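Local coordinates for protein xyloglucan-specific endo-beta-1,4-glucanase (Uncultured bacterium, PDB 4W85) that hydrolyses internal beta-1,4-glucan linkages in the backbone of xyloglucan, as a family 5 glycoside hydrolase with a TIM-barrel fold, at residues N20-T25 with I60-A65. The protein carries 1 engineered substitution. Numbering follows the deposited sequence.
Sequences NTLDAT and IPVTFA. With BGC (beta-D-glucopyranose), chain C.
Thr63 joins the loop after strand 57-60 to the turn Thr21-Ala24 through two hydrogen bonds to successive carbonyls, the tight part of the contact: its N donates almost straight (170°) to Leu22 O at 3.0 Å, and its hydroxyl, OG1, donates to Asp23 O at 2.5 Å. With OG1 anti to its own carbonyl carbon (chi1 -56°), the hydroxyl faces the turn, while the backbone N of His104 also bonds to Thr63 OG1. Apolar side chains pack beside these bonds: Leu22 lies alongside Ile60 and Val62, CD1 on Ile60 CG2 and CB on Val62 CG2, both at 3.9 Å, and Leu22 also touches Trp80 and Val87 of helix 78-93. The Pro61 ring lies beside the Asp23 carboxylate, which has folded back on its own turn: OD2 receives Asn20 N through its syn lone pair, and OD1 takes Thr21 N at 2.7 Å from above the carboxylate plane. Without the carboxylate, as with an alanine at Asp23, both amides would probably lose their acceptors and the backbone there could shift. The looser, partly exposed end is at Thr25, whose CG2 merely grazes Thr63 CG2 at 4.1 Å; nearby, a water lies 2.8 Å from both Ala24 O and Thr63 O. Asn20 belongs to the glucose pocket, its ND2 coming to 3.5 Å from BGC O5, and the carboxylate-to-amide bonds probably fix the backbone that carries it.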
ATOM      1  N   ASN A  20       2.188 -10.739   0.738  1.00 21.10           N
ATOM      2  CA  ASN A  20       3.130 -11.816   0.977  1.00 24.22           C
ATOM      3  C   ASN A  20       3.356 -12.626  -0.331  1.00 24.82           C
ATOM      4  O   ASN A  20       3.373 -13.865  -0.332  1.00 24.81           O
ATOM      5  CB  ASN A  20       2.606 -12.765   2.103  1.00 25.94           C
ATOM      6  CG  ASN A  20       2.825 -12.218   3.507  1.00 24.68           C
ATOM      7  OD1 ASN A  20       3.111 -11.039   3.734  1.00 25.25           O
ATOM      8  ND2 ASN A  20       2.721 -13.116   4.475  1.00 26.30           N
ATOM      9  N   THR A  21       3.509 -11.910  -1.436  1.00 21.50           N
ATOM     10  CA  THR A  21       3.626 -12.561  -2.770  1.00 21.04           C
ATOM     11  C   THR A  21       4.864 -11.943  -3.432  1.00 22.03           C
ATOM     12  O   THR A  21       5.975 -12.361  -3.095  1.00 22.11           O
ATOM     13  CB  THR A  21       2.331 -12.371  -3.474  1.00 19.51           C
ATOM     14  OG1 THR A  21       1.284 -12.877  -2.630  1.00 21.41           O
ATOM     15  CG2 THR A  21       2.295 -13.042  -4.884  1.00 19.33           C
ATOM     16  N   LEU A  22       4.712 -10.934  -4.300  1.00 22.42           N
ATOM     17  CA  LEU A  22       5.878 -10.290  -4.900  1.00 21.89           C
ATOM     18  C   LEU A  22       6.681  -9.475  -3.899  1.00 22.21           C
ATOM     19  O   LEU A  22       7.852  -9.117  -4.195  1.00 22.13           O
ATOM     20  CB  LEU A  22       5.525  -9.487  -6.161  1.00 20.24           C
ATOM     21  CG  LEU A  22       4.795 -10.267  -7.233  1.00 23.54           C
ATOM     22  CD1 LEU A  22       4.317  -9.374  -8.352  1.00 23.65           C
ATOM     23  CD2 LEU A  22       5.691 -11.359  -7.824  1.00 22.84           C
ATOM     24  N   ASP A  23       6.075  -9.205  -2.742  1.00 22.51           N
ATOM     25  CA  ASP A  23       6.726  -8.559  -1.650  1.00 21.93           C
ATOM     26  C   ASP A  23       7.562  -9.486  -0.784  1.00 22.80           C
ATOM     27  O   ASP A  23       8.413  -9.009   0.003  1.00 23.00           O
ATOM     28  CB  ASP A  23       5.737  -7.809  -0.769  1.00 21.92           C
ATOM     29  CG  ASP A  23       4.483  -8.629  -0.423  1.00 24.68           C
ATOM     30  OD1 ASP A  23       3.912  -9.250  -1.339  1.00 24.42           O
ATOM     31  OD2 ASP A  23       4.085  -8.598   0.795  1.00 22.98           O
ATOM     32  N   ALA A  24       7.375 -10.792  -0.927  1.00 22.91           N
ATOM     33  CA  ALA A  24       8.204 -11.724  -0.189  1.00 24.14           C
ATOM     34  C   ALA A  24       9.666 -11.680  -0.541  1.00 23.98           C
ATOM     35  O   ALA A  24      10.057 -11.486  -1.698  1.00 24.22           O
ATOM     36  CB  ALA A  24       7.637 -13.141  -0.282  1.00 25.73           C
ATOM     37  N   THR A  25      10.501 -12.009   0.442  1.00 24.01           N
ATOM     38  CA  THR A  25      11.947 -11.732   0.350  1.00 23.05           C
ATOM     39  C   THR A  25      12.847 -12.986   0.315  1.00 23.82           C
ATOM     40  O   THR A  25      14.063 -12.851   0.283  1.00 24.80           O
ATOM     41  CB  THR A  25      12.402 -10.824   1.476  1.00 25.10           C
ATOM     42  OG1 THR A  25      12.275 -11.503   2.746  1.00 23.68           O
ATOM     43  CG2 THR A  25      11.613  -9.559   1.499  1.00 26.01           C
ATOM     44  N   ILE A  60      -0.352  -4.301  -5.656  1.00 19.74           N
ATOM     45  CA  ILE A  60       0.653  -5.308  -5.954  1.00 20.22           C
ATOM     46  C   ILE A  60       1.925  -4.878  -5.266  1.00 20.82           C
ATOM     47  O   ILE A  60       2.737  -4.103  -5.815  1.00 21.82           O
ATOM     48  CB  ILE A  60       0.842  -5.375  -7.475  1.00 21.01           C
ATOM     49  CG1 ILE A  60      -0.481  -5.829  -8.080  1.00 22.51           C
ATOM     50  CG2 ILE A  60       1.878  -6.413  -7.847  1.00 19.97           C
ATOM     51  CD1 ILE A  60      -0.533  -5.674  -9.615  1.00 23.81           C
ATOM     52  N   PRO A  61       2.090  -5.317  -4.004  1.00 20.06           N
ATOM     53  CA  PRO A  61       3.299  -4.970  -3.296  1.00 20.45           C
ATOM     54  C   PRO A  61       4.448  -5.760  -3.850  1.00 19.10           C
ATOM     55  O   PRO A  61       4.320  -6.961  -4.061  1.00 21.30           O
ATOM     56  CB  PRO A  61       3.011  -5.373  -1.834  1.00 20.65           C
ATOM     57  CG  PRO A  61       1.819  -6.262  -1.867  1.00 21.89           C
ATOM     58  CD  PRO A  61       1.087  -5.996  -3.160  1.00 21.04           C
ATOM     59  N   VAL A  62       5.576  -5.082  -4.088  1.00 18.01           N
ATOM     60  CA  VAL A  62       6.732  -5.740  -4.660  1.00 20.15           C
ATOM     61  C   VAL A  62       8.008  -5.384  -3.963  1.00 20.96           C
ATOM     62  O   VAL A  62       8.288  -4.202  -3.794  1.00 21.58           O
ATOM     63  CB  VAL A  62       6.947  -5.356  -6.172  1.00 20.08           C
ATOM     64  CG1 VAL A  62       8.082  -6.162  -6.725  1.00 21.16           C
ATOM     65  CG2 VAL A  62       5.731  -5.706  -6.959  1.00 20.63           C
ATOM     66  N   THR A  63       8.802  -6.396  -3.565  1.00 21.52           N
ATOM     67  CA  THR A  63      10.066  -6.086  -2.987  1.00 22.45           C
ATOM     68  C   THR A  63      11.138  -6.329  -4.063  1.00 22.71           C
ATOM     69  O   THR A  63      11.319  -7.453  -4.535  1.00 22.34           O
ATOM     70  CB  THR A  63      10.412  -6.943  -1.720  1.00 21.81           C
ATOM     71  OG1 THR A  63       9.378  -6.808  -0.721  1.00 19.50           O
ATOM     72  CG2 THR A  63      11.722  -6.461  -1.122  1.00 22.31           C
ATOM     73  N   PHE A  64      11.879  -5.274  -4.394  1.00 20.14           N
ATOM     74  CA  PHE A  64      12.879  -5.350  -5.486  1.00 22.31           C
ATOM     75  C   PHE A  64      14.282  -5.730  -5.056  1.00 24.60           C
ATOM     76  O   PHE A  64      15.052  -6.269  -5.844  1.00 20.57           O
ATOM     77  CB  PHE A  64      12.881  -4.018  -6.200  1.00 21.47           C
ATOM     78  CG  PHE A  64      11.630  -3.795  -7.010  1.00 21.31           C
ATOM     79  CD1 PHE A  64      11.507  -4.313  -8.298  1.00 22.74           C
ATOM     80  CD2 PHE A  64      10.543  -3.110  -6.470  1.00 23.25           C
ATOM     81  CE1 PHE A  64      10.352  -4.128  -9.004  1.00 20.77           C
ATOM     82  CE2 PHE A  64       9.400  -2.903  -7.201  1.00 21.48           C
ATOM     83  CZ  PHE A  64       9.292  -3.453  -8.451  1.00 22.25           C
ATOM     84  N   ALA A  65      14.613  -5.454  -3.777  1.00 22.10           N
ATOM     85  CA  ALA A  65      16.007  -5.467  -3.316  1.00 23.66           C
ATOM     86  C   ALA A  65      16.839  -6.606  -3.805  1.00 21.79           C
ATOM     87  O   ALA A  65      17.851  -6.366  -4.444  1.00 21.42           O
ATOM     88  CB  ALA A  65      16.116  -5.342  -1.794  1.00 26.31           C
TER
HETATM   89  C2  BGC C 501       6.932 -13.241   7.702  1.00 51.45           C
HETATM   90  C3  BGC C 501       7.376 -14.419   6.874  1.00 51.16           C
HETATM   91  C4  BGC C 501       6.383 -15.544   6.985  1.00 53.29           C
HETATM   92  C5  BGC C 501       5.023 -15.103   6.476  1.00 56.59           C
HETATM   93  C6  BGC C 501       4.092 -16.336   6.410  1.00 53.02           C
HETATM   94  C1  BGC C 501       5.556 -12.794   7.137  1.00 59.33           C
HETATM   95  O1  BGC C 501       5.064 -11.537   7.665  1.00 57.05           O
HETATM   96  O2  BGC C 501       8.011 -12.350   7.581  1.00 49.16           O
HETATM   97  O3  BGC C 501       8.551 -14.955   7.361  1.00 52.99           O
HETATM   98  O4  BGC C 501       6.885 -16.588   6.206  1.00 52.38           O
HETATM   99  O5  BGC C 501       4.603 -13.908   7.265  1.00 61.50           O
HETATM  100  O6  BGC C 501       4.053 -17.108   7.608  1.00 51.77           O
HETATM  101  O   HOH W   1       2.572  -8.985  -4.535  1.00 21.16           O
HETATM  102  O   HOH W   2      10.997 -10.139  -3.915  1.00 26.65           O